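Local coordinates for protein diaminopimelate decarboxylase (Psychromonas ingrahamii, PDB 4XG1) that probably decarboxylates meso-diaminopimelate to L-lysine, the last step of lysine biosynthesis, as a pyridoxal 5'-phosphate-dependent homodimer, at residues B[85-88]-B[89-93]; B[273-276]-B[277-281]; B[218-221]-B[222-226]; B[153-157]-B[158-162]. All coordinates share one frame; numbering follows the deposited sequence.

Overall arrangement
All four interactions are local and lie in the TIM-barrel domain. Interactions 1 and 3 each follow one helix, with regular backbone bonds and aliphatic contacts. Interactions 2 and 4 cover loops that lead from a barrel strand into a helix. Interaction 2 is fully buried and uses its helix start to hold the phosphate of the bound LLP. Interaction 4 is partly exposed, away from the annotated sites, and closes its turn with polar bonds. Interaction 1 is mostly buried and meets the second subunit. Interaction 3, far from the chain's centre, is mostly buried, with I220 and L224 exposed. Interactions 3 and 4 come within about 4 Å (nearest atoms), because the loop of 153-157 packs on helix 209-227.

Interaction 1: B[85-88]-B[89-93]; sequences GELM and RVIQA. With SCN (thiocyanate ion), chain E.
L87 and I91 lie side by side, one helical turn apart, and point the same way. L87 CD1 and I91 CD1 meet at 3.9 Å. The CG of L87 stands opposite its own backbone N (chi1 171°), and this brings its CD1 toward I91. M88 is bent at chi2 and chi3, which lays SD 4.3 Å from the same I91 CD1. The backbone here is a regular helix, with I91 N bonded to L87 O at 3.0 Å. This is helix 84-92, the crossover between strands 78-81 and 100-102 in a beta-alpha-beta unit of the TIM barrel. L87 and V90 pack on I100. On another side, R89 runs past G85, its CG 3.5 Å from G85 O, and extends from CG to NE. The edge of its guanidinium meets a thiocyanate ion, probably from the crystallisation liquor. Two weak bonds reach the thiocyanate N, from R89 NE at 3.5 Å and R89 NH2 at 3.3 Å. The stronger partner of R89 is E416 of the second subunit, a salt bridge through NH1. With a leucine here, E416 of the second subunit would probably be left without its charged mate. E86 turns elsewhere, its OE1 bonded to V82 N.

Interaction 2: B[273-276]-B[277-281]; sequences FEPG and RAIMA. With LLP ((2S)-2-amino-6-[[3-hydroxy-2-methyl-5-(phosphonooxymethyl)pyridin-4-yl]methylideneamino]hexanoic acid), chain T.
The R277 guanidinium presents its edge to the carboxylate end of the bound LLP, a pyridoxal-phosphate-lysine molecule. LLP OXT lies in the guanidinium plane and takes two bonds, from R277 NH1 at 3.1 Å and R277 NH2 at 3.3 Å. Residues 274-276 form the loop between strand 270-273 of the TIM barrel and helix 277-280. At the other end of LLP, E274 reaches the pyridine ring. E274 OE1 is 2.9 Å from LLP N1, and E274 CB is 3.8 Å from LLP C6. The helix start holds the phosphate. G276 N bonds to LLP OP3 and R277 N bonds to LLP OP1 at 2.7 Å, both nearly straight. G276 is the N-cap, and a side chain on it would run into OP1. The helix dipole probably adds to the attraction for the phosphate.

The R277 chain starts extended, with CG opposite the backbone N (chi1 -171°). It then bends at chi3, and this carries the guanidinium past the phosphate to OXT. S203 OG and Y245 OH also bond to it, and R313 lies close by, lining the same anion pocket. With an alanine in its place, OXT would probably lose two of its bonds and S203 and Y245 a partner. Behind the site, G276 O accepts M280 N in the carbonyl plane, and I279 N weakly. I279 points back toward P275, and its CD1 touches P275 CG at 3.7 Å.

Interaction 3: B[218-221]-B[222-226]; sequences LLIL and IDLLA
The backbone from L218 to L225 is regular alpha helix, with four bonds from each N to the O four residues earlier. This is helix 209-227, which links strands 192-198 and 234-236 in a beta-alpha-beta unit of the TIM barrel. The bond from D223 N to L219 O is the straightest, 2.9 Å at 176°. Three pairs of aliphatic side chains follow the helix. L219 and I222 lie side by side, with L219 CD2 4.1 Å from I222 CD1, and I222 also packs on L235 and L269. On the exposed side, I220 and L224 run alongside each other, with I220 CG2 4.0 Å from L224 CD1. The third pair, L221 and L225, meets at an angle and packs against helix 179-188 through L180. L221 has CG opposite the backbone N (chi1 167°), unlike the other leucines. That places L221 CG 4.0 Å from L225 CD1. D223 CG lies 3.4 Å from L219 O. Its carboxylate finds its partner outside, in a salt bridge from OD1 to R267. That arginine also touches L219, one turn back on the same face. L225 completes the turn with its CG 3.3 Å from L221 O.

Interaction 4: B[153-157]-B[158-162]; sequences PNIDA and GTHPY
One carbonyl oxygen, D156 O, grips two consecutive backbone N-H groups. H160 N meets D156 O in the carbonyl plane at 2.8 Å. T159 N comes to D156 O from above that plane, 60° out of it, at 3.1 Å. The second bond closes a type I turn over A157 and G158. D156 also holds T159 by its side chain. Its CG is opposite the backbone N (chi1 178°), so the carboxylate stands beside its own carbonyl and both can reach T159. D156 OD2 meets T159 OG1 at 2.9 Å, nearly along the C-O axis, and the hydroxyl is the donor. T159 in turn lays its CG2 over one face of the H160 ring, 3.4 Å above the plane and toward the rim. I155 CG2 approaches the edge of the same ring, near its plane, 3.9 Å from H160 CD2.

The turn joins barrel strand 145-152 to helix 161-169. H160 is the N-cap of that helix, and P161 follows as its first residue. Helix 209-227 lies against the loop: E213 touches both I155 and H160, and its OE2 accepts D156 N. D156 O, with two donors, and D156 OD2, with T159 OG1, hold the turn by polar bonds, while the proline at the first helix position has no N-H to give A157 O.

Interaction 1: B[85-88]-B[89-93]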
loop_
_atom_site.group_PDB
_atom_site.type_symbol
_atom_site.label_atom_id
_atom_site.label_comp_id
_atom_site.label_asym_id
_atom_site.label_seq_id
_atom_site.Cartn_x
_atom_site.Cartn_y
_atom_site.Cartn_z
ATOM N N GLY B 85 2.006 -16.126 6.037
ATOM C CA GLY B 85 2.984 -15.142 6.466
ATOM C C GLY B 85 2.697 -14.769 7.893
ATOM O O GLY B 85 3.626 -14.651 8.710
ATOM N N GLU B 86 1.408 -14.560 8.208
ATOM C CA GLU B 86 1.027 -14.167 9.573
ATOM C C GLU B 86 1.201 -15.322 10.522
ATOM O O GLU B 86 1.609 -15.124 11.657
ATOM C CB GLU B 86 -0.383 -13.571 9.637
ATOM C CG GLU B 86 -0.440 -12.187 8.985
ATOM C CD GLU B 86 -1.726 -11.424 9.238
ATOM O OE1 GLU B 86 -2.707 -12.036 9.725
ATOM O OE2 GLU B 86 -1.776 -10.202 8.953
ATOM N N LEU B 87 0.898 -16.517 10.061
ATOM C CA LEU B 87 1.107 -17.703 10.868
ATOM C C LEU B 87 2.563 -17.775 11.315
ATOM O O LEU B 87 2.841 -17.948 12.504
ATOM C CB LEU B 87 0.752 -18.965 10.080
ATOM C CG LEU B 87 1.125 -20.318 10.710
ATOM C CD1 LEU B 87 0.447 -20.512 12.051
ATOM C CD2 LEU B 87 0.768 -21.464 9.789
ATOM N N MET B 88 3.482 -17.617 10.361
ATOM C CA MET B 88 4.928 -17.702 10.668
ATOM C C MET B 88 5.390 -16.560 11.537
ATOM O O MET B 88 6.251 -16.738 12.384
ATOM C CB MET B 88 5.752 -17.777 9.382
ATOM C CG MET B 88 5.455 -19.033 8.539
ATOM S SD MET B 88 5.523 -20.545 9.551
ATOM C CE MET B 88 4.186 -21.511 8.863
ATOM N N ARG B 89 4.820 -15.387 11.346
ATOM C CA ARG B 89 5.154 -14.263 12.200
ATOM C C ARG B 89 4.799 -14.583 13.641
ATOM O O ARG B 89 5.591 -14.390 14.550
ATOM C CB ARG B 89 4.403 -12.990 11.781
ATOM C CG ARG B 89 5.074 -12.197 10.676
ATOM C CD ARG B 89 4.291 -10.938 10.314
ATOM N NE ARG B 89 5.058 -10.049 9.464
ATOM C CZ ARG B 89 6.065 -9.285 9.881
ATOM N NH1 ARG B 89 6.422 -9.230 11.171
ATOM N NH2 ARG B 89 6.750 -8.546 9.020
ATOM N N VAL B 90 3.596 -15.097 13.847
ATOM C CA VAL B 90 3.153 -15.416 15.192
ATOM C C VAL B 90 3.992 -16.513 15.872
ATOM O O VAL B 90 4.332 -16.407 17.036
ATOM C CB VAL B 90 1.691 -15.837 15.188
ATOM C CG1 VAL B 90 1.338 -16.535 16.508
ATOM C CG2 VAL B 90 0.813 -14.615 15.009
ATOM N N ILE B 91 4.327 -17.552 15.136
ATOM C CA ILE B 91 5.191 -18.573 15.675
ATOM C C ILE B 91 6.543 -18.012 15.989
ATOM O O ILE B 91 7.091 -18.246 17.074
ATOM C CB ILE B 91 5.360 -19.728 14.705
ATOM C CG1 ILE B 91 4.051 -20.536 14.640
ATOM C CG2 ILE B 91 6.495 -20.635 15.170
ATOM C CD1 ILE B 91 3.952 -21.455 13.436
ATOM N N GLN B 92 7.081 -17.240 15.054
ATOM C CA GLN B 92 8.368 -16.621 15.255
ATOM C C GLN B 92 8.370 -15.836 16.562
ATOM O O GLN B 92 9.340 -15.856 17.277
ATOM C CB GLN B 92 8.702 -15.709 14.060
ATOM C CG GLN B 92 10.162 -15.343 14.006
ATOM C CD GLN B 92 11.067 -16.524 13.816
ATOM O OE1 GLN B 92 12.029 -16.690 14.570
ATOM N NE2 GLN B 92 10.777 -17.353 12.830
ATOM N N ALA B 93 7.305 -15.084 16.825
ATOM C CA ALA B 93 7.240 -14.227 17.998
ATOM C C ALA B 93 6.946 -14.985 19.282
ATOM O O ALA B 93 6.860 -14.376 20.347
ATOM C CB ALA B 93 6.203 -13.144 17.792
HETATM S S SCN E . 3.288 -6.783 7.398
HETATM C C SCN E . 4.190 -7.817 6.786
HETATM N N SCN E . 4.870 -8.625 6.312
#

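Interaction 2: B[273-276]-B[277-281]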
loop_
_atom_site.group_PDB
_atom_site.type_symbol
_atom_site.label_atom_id
_atom_site.label_comp_id
_atom_site.label_asym_id
_atom_site.label_seq_id
_atom_site.Cartn_x
_atom_site.Cartn_y
_atom_site.Cartn_z
ATOM N N PHE B 273 -12.828 -13.097 20.579
ATOM C CA PHE B 273 -12.764 -11.743 20.027
ATOM C C PHE B 273 -11.480 -11.506 19.243
ATOM O O PHE B 273 -10.403 -11.969 19.614
ATOM C CB PHE B 273 -12.791 -10.719 21.148
ATOM C CG PHE B 273 -13.944 -10.871 22.052
ATOM C CD1 PHE B 273 -13.903 -11.758 23.117
ATOM C CD2 PHE B 273 -15.089 -10.116 21.850
ATOM C CE1 PHE B 273 -14.980 -11.897 23.959
ATOM C CE2 PHE B 273 -16.173 -10.251 22.700
ATOM C CZ PHE B 273 -16.114 -11.147 23.746
ATOM N N GLU B 274 -11.599 -10.715 18.181
ATOM C CA GLU B 274 -10.503 -10.492 17.240
ATOM C C GLU B 274 -10.172 -9.029 17.072
ATOM O O GLU B 274 -10.096 -8.544 15.974
ATOM C CB GLU B 274 -10.886 -11.074 15.893
ATOM C CG GLU B 274 -11.125 -12.569 15.854
ATOM C CD GLU B 274 -11.591 -13.040 14.495
ATOM O OE1 GLU B 274 -12.042 -12.209 13.676
ATOM O OE2 GLU B 274 -11.504 -14.239 14.199
ATOM N N PRO B 275 -10.008 -8.290 18.176
ATOM C CA PRO B 275 -9.754 -6.884 17.967
ATOM C C PRO B 275 -8.356 -6.584 17.353
ATOM O O PRO B 275 -7.378 -7.229 17.696
ATOM C CB PRO B 275 -9.834 -6.317 19.390
ATOM C CG PRO B 275 -9.359 -7.437 20.236
ATOM C CD PRO B 275 -9.937 -8.649 19.599
ATOM N N GLY B 276 -8.277 -5.538 16.537
ATOM C CA GLY B 276 -6.996 -5.034 16.025
ATOM C C GLY B 276 -6.789 -3.570 16.328
ATOM O O GLY B 276 -6.019 -3.201 17.232
ATOM N N ARG B 277 -7.535 -2.741 15.611
ATOM C CA ARG B 277 -7.483 -1.293 15.792
ATOM C C ARG B 277 -7.598 -0.837 17.252
ATOM O O ARG B 277 -6.840 0.001 17.701
ATOM C CB ARG B 277 -8.578 -0.645 14.965
ATOM C CG ARG B 277 -8.514 0.860 14.897
ATOM C CD ARG B 277 -9.734 1.497 14.234
ATOM N NE ARG B 277 -10.253 0.790 13.091
ATOM C CZ ARG B 277 -9.898 0.957 11.821
ATOM N NH1 ARG B 277 -8.969 1.806 11.436
ATOM N NH2 ARG B 277 -10.484 0.195 10.902
ATOM N N ALA B 278 -8.560 -1.392 17.986
ATOM C CA ALA B 278 -8.852 -0.940 19.344
ATOM C C ALA B 278 -7.665 -1.176 20.257
ATOM O O ALA B 278 -7.412 -0.403 21.185
ATOM C CB ALA B 278 -10.057 -1.651 19.880
ATOM N N ILE B 279 -6.882 -2.199 19.944
ATOM C CA ILE B 279 -5.648 -2.412 20.691
ATOM C C ILE B 279 -4.505 -1.524 20.237
ATOM O O ILE B 279 -3.804 -0.962 21.057
ATOM C CB ILE B 279 -5.232 -3.881 20.674
ATOM C CG1 ILE B 279 -6.252 -4.681 21.467
ATOM C CG2 ILE B 279 -3.840 -4.057 21.274
ATOM C CD1 ILE B 279 -6.060 -6.170 21.353
ATOM N N MET B 280 -4.298 -1.375 18.947
ATOM C CA MET B 280 -3.033 -0.757 18.457
ATOM C C MET B 280 -3.108 0.669 17.984
ATOM O O MET B 280 -2.090 1.355 17.993
ATOM C CB MET B 280 -2.462 -1.594 17.326
ATOM C CG MET B 280 -1.961 -2.951 17.757
ATOM S SD MET B 280 -0.594 -2.892 18.911
ATOM C CE MET B 280 0.504 -1.667 18.195
ATOM N N ALA B 281 -4.276 1.134 17.556
ATOM C CA ALA B 281 -4.330 2.423 16.851
ATOM C C ALA B 281 -3.583 3.517 17.579
ATOM O O ALA B 281 -2.632 4.101 17.070
ATOM C CB ALA B 281 -5.738 2.833 16.592
HETATM N N1 LLP T . -11.224 -9.990 12.044
HETATM C C2 LLP T . -11.414 -10.017 10.719
HETATM C "C2'" LLP T . -11.948 -11.272 10.078
HETATM C C3 LLP T . -11.063 -8.811 9.945
HETATM O O3 LLP T . -11.265 -8.777 8.607
HETATM C C4 LLP T . -10.548 -7.630 10.645
HETATM C "C4'" LLP T . -10.198 -6.350 9.954
HETATM C C5 LLP T . -10.385 -7.725 12.110
HETATM C C6 LLP T . -10.721 -8.923 12.723
HETATM C "C5'" LLP T . -9.846 -6.595 12.944
HETATM O OP4 LLP T . -10.614 -5.459 12.872
HETATM P P LLP T . -10.316 -4.134 13.722
HETATM O OP1 LLP T . -8.827 -3.895 13.515
HETATM O OP2 LLP T . -11.306 -3.047 13.242
HETATM O OP3 LLP T . -10.788 -4.384 15.167
HETATM N N LLP T . -7.007 -1.007 6.423
HETATM C CA LLP T . -8.254 -0.514 7.138
HETATM C CB LLP T . -8.689 -1.491 8.225
HETATM C CG LLP T . -9.765 -2.489 7.840
HETATM C CD LLP T . -9.411 -3.903 8.242
HETATM C CE LLP T . -10.619 -4.835 8.030
HETATM N NZ LLP T . -10.536 -6.215 8.550
HETATM C C LLP T . -7.930 0.789 7.829
HETATM O O LLP T . -6.797 1.238 7.847
HETATM O OXT LLP T . -8.775 1.446 8.413
#

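Interaction 3: B[218-221]-B[222-226]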
loop_
_atom_site.group_PDB
_atom_site.type_symbol
_atom_site.label_atom_id
_atom_site.label_comp_id
_atom_site.label_asym_id
_atom_site.label_seq_id
_atom_site.Cartn_x
_atom_site.Cartn_y
_atom_site.Cartn_z
ATOM N N LEU B 218 -26.818 -14.652 16.026
ATOM C CA LEU B 218 -25.928 -15.804 16.008
ATOM C C LEU B 218 -26.269 -16.821 17.128
ATOM O O LEU B 218 -26.149 -18.032 16.906
ATOM C CB LEU B 218 -24.452 -15.367 16.103
ATOM C CG LEU B 218 -23.928 -14.515 14.946
ATOM C CD1 LEU B 218 -22.538 -13.982 15.260
ATOM C CD2 LEU B 218 -23.911 -15.238 13.615
ATOM N N LEU B 219 -26.730 -16.331 18.275
ATOM C CA LEU B 219 -27.214 -17.216 19.346
ATOM C C LEU B 219 -28.436 -17.995 18.898
ATOM O O LEU B 219 -28.473 -19.216 18.996
ATOM C CB LEU B 219 -27.540 -16.441 20.601
ATOM C CG LEU B 219 -26.325 -15.775 21.247
ATOM C CD1 LEU B 219 -26.711 -14.940 22.448
ATOM C CD2 LEU B 219 -25.293 -16.818 21.642
ATOM N N ILE B 220 -29.397 -17.288 18.322
ATOM C CA ILE B 220 -30.532 -17.926 17.667
ATOM C C ILE B 220 -30.044 -19.023 16.755
ATOM O O ILE B 220 -30.573 -20.154 16.786
ATOM C CB ILE B 220 -31.362 -16.895 16.861
ATOM C CG1 ILE B 220 -32.162 -16.025 17.807
ATOM C CG2 ILE B 220 -32.289 -17.569 15.856
ATOM C CD1 ILE B 220 -32.609 -14.713 17.180
ATOM N N LEU B 221 -29.065 -18.706 15.917
ATOM C CA LEU B 221 -28.549 -19.705 14.958
ATOM C C LEU B 221 -27.890 -20.887 15.667
ATOM O O LEU B 221 -27.957 -22.020 15.182
ATOM C CB LEU B 221 -27.525 -19.078 13.994
ATOM C CG LEU B 221 -26.677 -20.049 13.160
ATOM C CD1 LEU B 221 -27.547 -20.868 12.225
ATOM C CD2 LEU B 221 -25.614 -19.325 12.336
ATOM N N ILE B 222 -27.184 -20.602 16.762
ATOM C CA ILE B 222 -26.507 -21.659 17.479
ATOM C C ILE B 222 -27.524 -22.664 17.988
ATOM O O ILE B 222 -27.392 -23.882 17.753
ATOM C CB ILE B 222 -25.718 -21.100 18.657
ATOM C CG1 ILE B 222 -24.400 -20.514 18.137
ATOM C CG2 ILE B 222 -25.474 -22.203 19.687
ATOM C CD1 ILE B 222 -23.696 -19.621 19.129
ATOM N N ASP B 223 -28.563 -22.124 18.620
ATOM C CA ASP B 223 -29.681 -22.917 19.117
ATOM C C ASP B 223 -30.319 -23.752 18.016
ATOM O O ASP B 223 -30.466 -24.965 18.160
ATOM C CB ASP B 223 -30.690 -22.012 19.804
ATOM C CG ASP B 223 -30.119 -21.392 21.077
ATOM O OD1 ASP B 223 -29.040 -21.846 21.534
ATOM O OD2 ASP B 223 -30.729 -20.455 21.622
ATOM N N LEU B 224 -30.623 -23.131 16.885
ATOM C CA LEU B 224 -31.139 -23.902 15.754
ATOM C C LEU B 224 -30.210 -25.025 15.369
ATOM O O LEU B 224 -30.659 -26.053 14.873
ATOM C CB LEU B 224 -31.449 -22.993 14.561
ATOM C CG LEU B 224 -32.658 -22.096 14.851
ATOM C CD1 LEU B 224 -32.752 -20.989 13.813
ATOM C CD2 LEU B 224 -33.960 -22.893 14.893
ATOM N N LEU B 225 -28.909 -24.824 15.563
ATOM C CA LEU B 225 -27.907 -25.856 15.226
ATOM C C LEU B 225 -27.870 -26.952 16.291
ATOM O O LEU B 225 -27.687 -28.120 15.952
ATOM C CB LEU B 225 -26.501 -25.274 15.034
ATOM C CG LEU B 225 -26.217 -24.424 13.792
ATOM C CD1 LEU B 225 -25.004 -23.537 14.041
ATOM C CD2 LEU B 225 -26.007 -25.277 12.547
ATOM N N ALA B 226 -28.025 -26.573 17.558
ATOM C CA ALA B 226 -28.162 -27.566 18.622
ATOM C C ALA B 226 -29.290 -28.545 18.255
ATOM O O ALA B 226 -29.034 -29.743 18.029
ATOM C CB ALA B 226 -28.422 -26.901 19.963
#

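Interaction 4: B[153-157]-B[158-162]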
loop_
_atom_site.group_PDB
_atom_site.type_symbol
_atom_site.label_atom_id
_atom_site.label_comp_id
_atom_site.label_asym_id
_atom_site.label_seq_id
_atom_site.Cartn_x
_atom_site.Cartn_y
_atom_site.Cartn_z
ATOM N N PRO B 153 -24.914 -12.108 9.714
ATOM C CA PRO B 153 -26.257 -11.902 10.207
ATOM C C PRO B 153 -27.067 -10.873 9.445
ATOM O O PRO B 153 -26.533 -9.989 8.776
ATOM C CB PRO B 153 -26.050 -11.447 11.640
ATOM C CG PRO B 153 -24.585 -11.197 11.820
ATOM C CD PRO B 153 -23.902 -11.373 10.508
ATOM N N ASN B 154 -28.361 -10.941 9.661
ATOM C CA ASN B 154 -29.320 -10.134 8.994
ATOM C C ASN B 154 -29.502 -9.015 9.975
ATOM O O ASN B 154 -30.487 -8.958 10.719
ATOM C CB ASN B 154 -30.632 -10.913 8.815
ATOM C CG ASN B 154 -31.077 -11.649 10.092
ATOM O OD1 ASN B 154 -31.967 -11.159 10.776
ATOM N ND2 ASN B 154 -30.469 -12.820 10.424
ATOM N N ILE B 155 -28.504 -8.144 10.031
ATOM C CA ILE B 155 -28.620 -6.910 10.784
ATOM C C ILE B 155 -29.719 -6.045 10.124
ATOM O O ILE B 155 -29.835 -5.992 8.890
ATOM C CB ILE B 155 -27.266 -6.188 10.787
ATOM C CG1 ILE B 155 -26.215 -7.057 11.530
ATOM C CG2 ILE B 155 -27.365 -4.752 11.326
ATOM C CD1 ILE B 155 -26.646 -7.707 12.850
ATOM N N ASP B 156 -30.534 -5.396 10.954
ATOM C CA ASP B 156 -31.563 -4.468 10.508
ATOM C C ASP B 156 -31.008 -3.186 9.846
ATOM O O ASP B 156 -30.332 -2.340 10.480
ATOM C CB ASP B 156 -32.436 -4.131 11.705
ATOM C CG ASP B 156 -33.518 -3.128 11.387
ATOM O OD1 ASP B 156 -34.222 -3.289 10.360
ATOM O OD2 ASP B 156 -33.649 -2.173 12.172
ATOM N N ALA B 157 -31.394 -2.994 8.582
ATOM C CA ALA B 157 -30.813 -1.964 7.731
ATOM C C ALA B 157 -31.341 -0.634 8.102
ATOM O O ALA B 157 -30.635 0.343 8.109
ATOM C CB ALA B 157 -31.123 -2.243 6.283
ATOM N N GLY B 158 -32.597 -0.580 8.466
ATOM C CA GLY B 158 -33.178 0.670 8.964
ATOM C C GLY B 158 -32.572 1.191 10.245
ATOM O O GLY B 158 -32.781 2.344 10.596
ATOM N N THR B 159 -31.838 0.347 10.959
ATOM C CA THR B 159 -31.120 0.800 12.147
ATOM C C THR B 159 -29.591 0.832 11.971
ATOM O O THR B 159 -28.914 1.575 12.693
ATOM C CB THR B 159 -31.519 -0.045 13.376
ATOM O OG1 THR B 159 -32.920 0.175 13.664
ATOM C CG2 THR B 159 -30.733 0.360 14.570
ATOM N N HIS B 160 -29.031 0.050 11.047
ATOM C CA HIS B 160 -27.593 0.139 10.796
ATOM C C HIS B 160 -27.367 -0.018 9.309
ATOM O O HIS B 160 -27.007 -1.081 8.823
ATOM C CB HIS B 160 -26.870 -0.939 11.559
ATOM C CG HIS B 160 -27.168 -0.933 13.008
ATOM N ND1 HIS B 160 -26.778 0.100 13.835
ATOM C CD2 HIS B 160 -27.838 -1.822 13.788
ATOM C CE1 HIS B 160 -27.200 -0.150 15.059
ATOM N NE2 HIS B 160 -27.835 -1.313 15.061
ATOM N N PRO B 161 -27.625 1.057 8.564
ATOM C CA PRO B 161 -27.674 0.886 7.125
ATOM C C PRO B 161 -26.303 0.539 6.522
ATOM O O PRO B 161 -26.218 -0.332 5.677
ATOM C CB PRO B 161 -28.232 2.234 6.637
ATOM C CG PRO B 161 -28.152 3.183 7.787
ATOM C CD PRO B 161 -27.632 2.479 8.978
ATOM N N TYR B 162 -25.241 1.186 6.971
ATOM C CA TYR B 162 -23.935 0.938 6.378
ATOM C C TYR B 162 -23.465 -0.495 6.678
ATOM O O TYR B 162 -23.026 -1.216 5.782
ATOM C CB TYR B 162 -22.877 1.938 6.874
ATOM C CG TYR B 162 -23.136 3.357 6.490
ATOM C CD1 TYR B 162 -23.020 3.779 5.162
ATOM C CD2 TYR B 162 -23.510 4.300 7.437
ATOM C CE1 TYR B 162 -23.264 5.106 4.789
ATOM C CE2 TYR B 162 -23.746 5.619 7.075
ATOM C CZ TYR B 162 -23.615 6.025 5.756
ATOM O OH TYR B 162 -23.873 7.355 5.403
#